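Local coordinates for protein polysaccharide Lyase Family 6 (Bacteroides cellulosilyticus, PDB 6QPS) that probably cleaves mannuronic acid-rich alginate as a calcium-binding polysaccharide lyase of the gut microbiota, at residues 437-449 / 455-467. Numbering follows the deposited sequence.
Sequences EKERIDACIFTVG and ALKENVNHIDTNR
Arg467, the C-terminal residue, meets Asp442 in a salt bridge that joins the chain's tail to the neighbouring helix of an antiparallel helical hairpin, packed on the flank of the parallel beta-helix typical of this lyase family. It exemplifies a terminal residue held by a salt-bridge network, here of Lys438, Asp442, Asp464 and Arg467. Helices 437-445 and 455-465 run at 171° with axes 10.8 Å apart. In the conformer described, NH2 of Arg467 reaches OD1 of Asp442 at 2.6 Å, the oxygen being approached nearly end-on and the carboxylate standing almost perpendicular to the guanidinium; NH1 adds a weak bond to the same oxygen. One guanidinium face carries NZ of Lys438, which also bridges to Asp442, to OD2 at 2.9 Å on its syn lone pair and weakly to OD1; CG2 of Ile441 lies over the other face, 3.5 Å from Arg467 NH1. A lysine in place of Asp442 would probably leave both Lys438 and Arg467 without their shared carboxylate and set three positive groups close together.

Behind this first shell, Asp464 helps hold the guanidinium side-on: Arg467 NH2 points almost straight (172°) at OD1, while NE binds the backbone O of Asp464. The Phe446 ring presents its edge to that carboxylate, with CZ 3.5 Å from Asp464 OD1. Farther along, the interface is apolar. Ile445 CG2 and Ile441 CG2 both pack on CG2 of Ile463, and Val460, with CG1 anti to its backbone nitrogen (chi1 164°), sets that methyl near Ile445 O. Ile463 and Ile445 also touch strands 230-237 and 254-261, respectively, joining the hairpin to the solenoid. The terminal carboxylate is positioned too: its O accepts from His285 NE2, and a water that also donates to Glu437 OE1 lies 2.8 Å from Arg467 OXT.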
loop_
_atom_site.group_PDB
_atom_site.type_symbol
_atom_site.label_atom_id
_atom_site.label_comp_id
_atom_site.label_asym_id
_atom_site.label_seq_id
_atom_site.Cartn_x
_atom_site.Cartn_y
_atom_site.Cartn_z
ATOM N N GLU A 437 -15.399 3.639 -15.040
ATOM C CA GLU A 437 -14.727 2.491 -14.435
ATOM C C GLU A 437 -13.790 1.828 -15.424
ATOM O O GLU A 437 -12.674 1.436 -15.068
ATOM C CB GLU A 437 -15.769 1.478 -13.942
ATOM C CG GLU A 437 -16.638 2.021 -12.799
ATOM C CD GLU A 437 -17.841 1.151 -12.447
ATOM O OE1 GLU A 437 -17.839 -0.068 -12.760
ATOM O OE2 GLU A 437 -18.800 1.696 -11.848
ATOM N N LYS A 438 -14.243 1.656 -16.671
ATOM C CA LYS A 438 -13.415 1.001 -17.671
ATOM C C LYS A 438 -12.127 1.779 -17.907
ATOM O O LYS A 438 -11.048 1.179 -17.990
ATOM C CB LYS A 438 -14.176 0.812 -18.983
ATOM C CG LYS A 438 -13.299 0.204 -20.077
ATOM C CD LYS A 438 -14.093 -0.304 -21.273
ATOM C CE LYS A 438 -13.146 -0.946 -22.311
ATOM N NZ LYS A 438 -12.145 -1.914 -21.733
ATOM N N GLU A 439 -12.210 3.109 -18.012
ATOM C CA GLU A 439 -10.999 3.900 -18.211
ATOM C C GLU A 439 -10.023 3.717 -17.054
ATOM O O GLU A 439 -8.815 3.570 -17.265
ATOM C CB GLU A 439 -11.349 5.381 -18.371
ATOM C CG GLU A 439 -12.029 5.711 -19.695
ATOM C CD GLU A 439 -12.563 7.134 -19.748
ATOM O OE1 GLU A 439 -12.326 7.910 -18.795
ATOM O OE2 GLU A 439 -13.237 7.471 -20.746
ATOM N N ARG A 440 -10.531 3.739 -15.821
ATOM C CA ARG A 440 -9.670 3.623 -14.644
ATOM C C ARG A 440 -9.004 2.253 -14.574
ATOM O O ARG A 440 -7.798 2.154 -14.329
ATOM C CB ARG A 440 -10.493 3.878 -13.384
ATOM C CG ARG A 440 -10.903 5.324 -13.185
ATOM C CD ARG A 440 -11.961 5.433 -12.089
ATOM N NE ARG A 440 -12.275 6.823 -11.790
ATOM C CZ ARG A 440 -11.732 7.516 -10.788
ATOM N NH1 ARG A 440 -10.859 6.965 -9.943
ATOM N NH2 ARG A 440 -12.080 8.790 -10.621
ATOM N N ILE A 441 -9.769 1.185 -14.797
ATOM C CA ILE A 441 -9.206 -0.161 -14.758
ATOM C C ILE A 441 -8.234 -0.375 -15.917
ATOM O O ILE A 441 -7.113 -0.866 -15.726
ATOM C CB ILE A 441 -10.339 -1.199 -14.749
ATOM C CG1 ILE A 441 -11.075 -1.166 -13.410
ATOM C CG2 ILE A 441 -9.778 -2.587 -15.002
ATOM C CD1 ILE A 441 -12.427 -1.894 -13.436
ATOM N N ASP A 442 -8.633 0.010 -17.131
ATOM C CA ASP A 442 -7.734 -0.114 -18.278
ATOM C C ASP A 442 -6.399 0.568 -17.998
ATOM O O ASP A 442 -5.333 0.032 -18.327
ATOM C CB ASP A 442 -8.375 0.502 -19.522
ATOM C CG ASP A 442 -9.465 -0.377 -20.144
ATOM O OD1 ASP A 442 -9.737 -1.476 -19.617
ATOM O OD2 ASP A 442 -10.040 0.060 -21.164
ATOM N N ALA A 443 -6.429 1.759 -17.393
ATOM C CA ALA A 443 -5.176 2.475 -17.163
ATOM C C ALA A 443 -4.281 1.763 -16.157
ATOM O O ALA A 443 -3.055 1.931 -16.203
ATOM C CB ALA A 443 -5.456 3.904 -16.683
ATOM N N CYS A 444 -4.854 1.014 -15.217
ATOM C CA CYS A 444 -4.039 0.398 -14.175
ATOM C C CYS A 444 -3.533 -0.999 -14.529
ATOM O O CYS A 444 -2.440 -1.380 -14.080
ATOM C CB CYS A 444 -4.768 0.316 -12.828
ATOM S SG CYS A 444 -3.689 0.161 -11.384
ATOM N N ILE A 445 -4.264 -1.795 -15.315
ATOM C CA ILE A 445 -3.907 -3.210 -15.389
ATOM C C ILE A 445 -3.005 -3.607 -16.551
ATOM O O ILE A 445 -2.420 -4.696 -16.519
ATOM C CB ILE A 445 -5.139 -4.137 -15.349
ATOM C CG1 ILE A 445 -5.987 -3.998 -16.621
ATOM C CG2 ILE A 445 -5.943 -3.894 -14.092
ATOM C CD1 ILE A 445 -7.131 -5.028 -16.725
ATOM N N PHE A 446 -2.881 -2.797 -17.570
ATOM C CA PHE A 446 -2.181 -3.311 -18.735
ATOM C C PHE A 446 -0.706 -2.958 -18.753
ATOM O O PHE A 446 -0.005 -3.420 -19.654
ATOM C CB PHE A 446 -2.908 -2.916 -20.009
ATOM C CG PHE A 446 -4.278 -3.519 -20.110
ATOM C CD1 PHE A 446 -5.397 -2.707 -20.178
ATOM C CD2 PHE A 446 -4.446 -4.901 -20.125
ATOM C CE1 PHE A 446 -6.654 -3.255 -20.280
ATOM C CE2 PHE A 446 -5.702 -5.455 -20.203
ATOM C CZ PHE A 446 -6.810 -4.632 -20.289
ATOM N N THR A 447 -0.214 -2.244 -17.734
ATOM C CA THR A 447 1.194 -1.915 -17.585
ATOM C C THR A 447 1.762 -2.379 -16.239
ATOM O O THR A 447 2.834 -1.920 -15.827
ATOM C CB THR A 447 1.306 -0.393 -17.737
ATOM O OG1 THR A 447 2.622 0.023 -17.401
ATOM C CG2 THR A 447 0.233 0.307 -16.859
ATOM N N VAL A 448 1.073 -3.269 -15.546
ATOM C CA VAL A 448 1.416 -3.670 -14.183
ATOM C C VAL A 448 2.156 -4.997 -14.204
ATOM O O VAL A 448 1.805 -5.906 -14.963
ATOM C CB VAL A 448 0.130 -3.769 -13.330
ATOM C CG1 VAL A 448 -0.712 -4.960 -13.713
ATOM C CG2 VAL A 448 0.472 -3.810 -11.857
ATOM N N GLY A 449 3.158 -5.125 -13.332
ATOM C CA GLY A 449 3.773 -6.398 -13.050
ATOM C C GLY A 449 4.804 -6.863 -14.051
ATOM O O GLY A 449 5.052 -6.218 -15.070
ATOM N N ALA A 455 1.267 -16.230 -13.695
ATOM C CA ALA A 455 0.211 -15.888 -12.752
ATOM C C ALA A 455 -0.122 -14.398 -12.790
ATOM O O ALA A 455 -1.261 -14.012 -12.512
ATOM C CB ALA A 455 0.585 -16.312 -11.333
ATOM N N LEU A 456 0.851 -13.528 -13.089
ATOM C CA LEU A 456 0.524 -12.119 -13.305
ATOM C C LEU A 456 -0.435 -11.974 -14.481
ATOM O O LEU A 456 -1.463 -11.287 -14.385
ATOM C CB LEU A 456 1.801 -11.328 -13.570
ATOM C CG LEU A 456 1.760 -9.838 -13.936
ATOM C CD1 LEU A 456 1.335 -9.566 -15.375
ATOM C CD2 LEU A 456 0.882 -9.059 -12.952
ATOM N N LYS A 457 -0.129 -12.636 -15.601
ATOM C CA LYS A 457 -0.977 -12.504 -16.779
ATOM C C LYS A 457 -2.361 -13.069 -16.525
ATOM O O LYS A 457 -3.362 -12.500 -16.973
ATOM C CB LYS A 457 -0.332 -13.184 -17.980
ATOM C CG LYS A 457 0.952 -12.477 -18.426
ATOM C CD LYS A 457 1.559 -13.107 -19.671
ATOM C CE LYS A 457 2.327 -14.377 -19.331
ATOM N NZ LYS A 457 3.630 -14.457 -20.054
ATOM N N GLU A 458 -2.434 -14.196 -15.814
ATOM C CA GLU A 458 -3.717 -14.810 -15.502
ATOM C C GLU A 458 -4.554 -13.905 -14.598
ATOM O O GLU A 458 -5.759 -13.726 -14.830
ATOM C CB GLU A 458 -3.494 -16.184 -14.854
ATOM C CG GLU A 458 -2.907 -17.226 -15.791
ATOM C CD GLU A 458 -2.414 -18.481 -15.085
ATOM O OE1 GLU A 458 -2.456 -18.541 -13.839
ATOM O OE2 GLU A 458 -1.966 -19.405 -15.802
ATOM N N ASN A 459 -3.939 -13.340 -13.548
ATOM C CA ASN A 459 -4.689 -12.484 -12.621
ATOM C C ASN A 459 -5.150 -11.190 -13.306
ATOM O O ASN A 459 -6.249 -10.686 -13.032
ATOM C CB ASN A 459 -3.854 -12.074 -11.389
ATOM C CG ASN A 459 -3.512 -13.216 -10.430
ATOM O OD1 ASN A 459 -2.671 -13.029 -9.522
ATOM N ND2 ASN A 459 -4.144 -14.364 -10.593
ATOM N N VAL A 460 -4.307 -10.614 -14.164
ATOM C CA VAL A 460 -4.695 -9.426 -14.927
ATOM C C VAL A 460 -5.846 -9.758 -15.862
ATOM O O VAL A 460 -6.810 -8.991 -15.977
ATOM C CB VAL A 460 -3.484 -8.852 -15.691
ATOM C CG1 VAL A 460 -3.943 -7.876 -16.796
ATOM C CG2 VAL A 460 -2.499 -8.176 -14.722
ATOM N N ASN A 461 -5.781 -10.916 -16.527
ATOM C CA ASN A 461 -6.875 -11.318 -17.407
ATOM C C ASN A 461 -8.173 -11.522 -16.629
ATOM O O ASN A 461 -9.261 -11.209 -17.128
ATOM C CB ASN A 461 -6.523 -12.602 -18.148
ATOM C CG ASN A 461 -7.647 -13.069 -19.042
ATOM O OD1 ASN A 461 -8.313 -14.075 -18.767
ATOM N ND2 ASN A 461 -7.893 -12.325 -20.099
ATOM N N HIS A 462 -8.076 -12.020 -15.387
ATOM C CA HIS A 462 -9.268 -12.138 -14.556
ATOM C C HIS A 462 -9.923 -10.777 -14.330
ATOM O O HIS A 462 -11.137 -10.621 -14.513
ATOM C CB HIS A 462 -8.977 -12.806 -13.212
ATOM C CG HIS A 462 -10.231 -13.042 -12.431
ATOM N ND1 HIS A 462 -10.951 -14.213 -12.512
ATOM C CD2 HIS A 462 -10.948 -12.215 -11.635
ATOM C CE1 HIS A 462 -12.049 -14.102 -11.784
ATOM N NE2 HIS A 462 -12.058 -12.908 -11.222
ATOM N N ILE A 463 -9.140 -9.780 -13.913
ATOM C CA ILE A 463 -9.701 -8.441 -13.704
ATOM C C ILE A 463 -10.324 -7.942 -15.003
ATOM O O ILE A 463 -11.463 -7.464 -15.026
ATOM C CB ILE A 463 -8.628 -7.462 -13.188
ATOM C CG1 ILE A 463 -8.118 -7.876 -11.806
ATOM C CG2 ILE A 463 -9.185 -6.036 -13.139
ATOM C CD1 ILE A 463 -6.880 -7.080 -11.318
ATOM N N ASP A 464 -9.576 -8.063 -16.107
ATOM C CA ASP A 464 -10.022 -7.558 -17.401
ATOM C C ASP A 464 -11.380 -8.138 -17.789
ATOM O O ASP A 464 -12.221 -7.431 -18.356
ATOM C CB ASP A 464 -8.974 -7.905 -18.470
ATOM C CG ASP A 464 -9.250 -7.271 -19.830
ATOM O OD1 ASP A 464 -9.864 -6.201 -19.897
ATOM O OD2 ASP A 464 -8.807 -7.840 -20.847
ATOM N N THR A 465 -11.616 -9.425 -17.500
ATOM C CA THR A 465 -12.847 -10.111 -17.892
ATOM C C THR A 465 -13.897 -10.210 -16.784
ATOM O O THR A 465 -14.954 -10.816 -17.005
ATOM C CB THR A 465 -12.540 -11.513 -18.446
ATOM O OG1 THR A 465 -11.843 -12.278 -17.454
ATOM C CG2 THR A 465 -11.699 -11.413 -19.727
ATOM N N ASN A 466 -13.637 -9.641 -15.600
ATOM C CA ASN A 466 -14.573 -9.661 -14.457
ATOM C C ASN A 466 -14.537 -8.268 -13.811
ATOM O O ASN A 466 -14.052 -8.038 -12.693
ATOM C CB ASN A 466 -14.223 -10.749 -13.438
ATOM C CG ASN A 466 -14.326 -12.146 -14.030
ATOM O OD1 ASN A 466 -15.356 -12.808 -13.930
ATOM N ND2 ASN A 466 -13.245 -12.601 -14.657
ATOM N N ARG A 467 -15.082 -7.292 -14.516
ATOM C CA ARG A 467 -15.018 -5.915 -14.062
ATOM C C ARG A 467 -16.066 -5.574 -13.021
ATOM O O ARG A 467 -16.930 -6.386 -12.673
ATOM C CB ARG A 467 -15.129 -4.991 -15.273
ATOM C CG ARG A 467 -13.792 -4.830 -15.982
ATOM C CD ARG A 467 -13.938 -4.400 -17.417
ATOM N NE ARG A 467 -12.650 -4.536 -18.085
ATOM C CZ ARG A 467 -11.760 -3.559 -18.196
ATOM N NH1 ARG A 467 -12.027 -2.364 -17.687
ATOM N NH2 ARG A 467 -10.613 -3.780 -18.827
ATOM O OXT ARG A 467 -16.010 -4.456 -12.473
HETATM O O HOH W 1 -16.179 -1.931 -13.752
#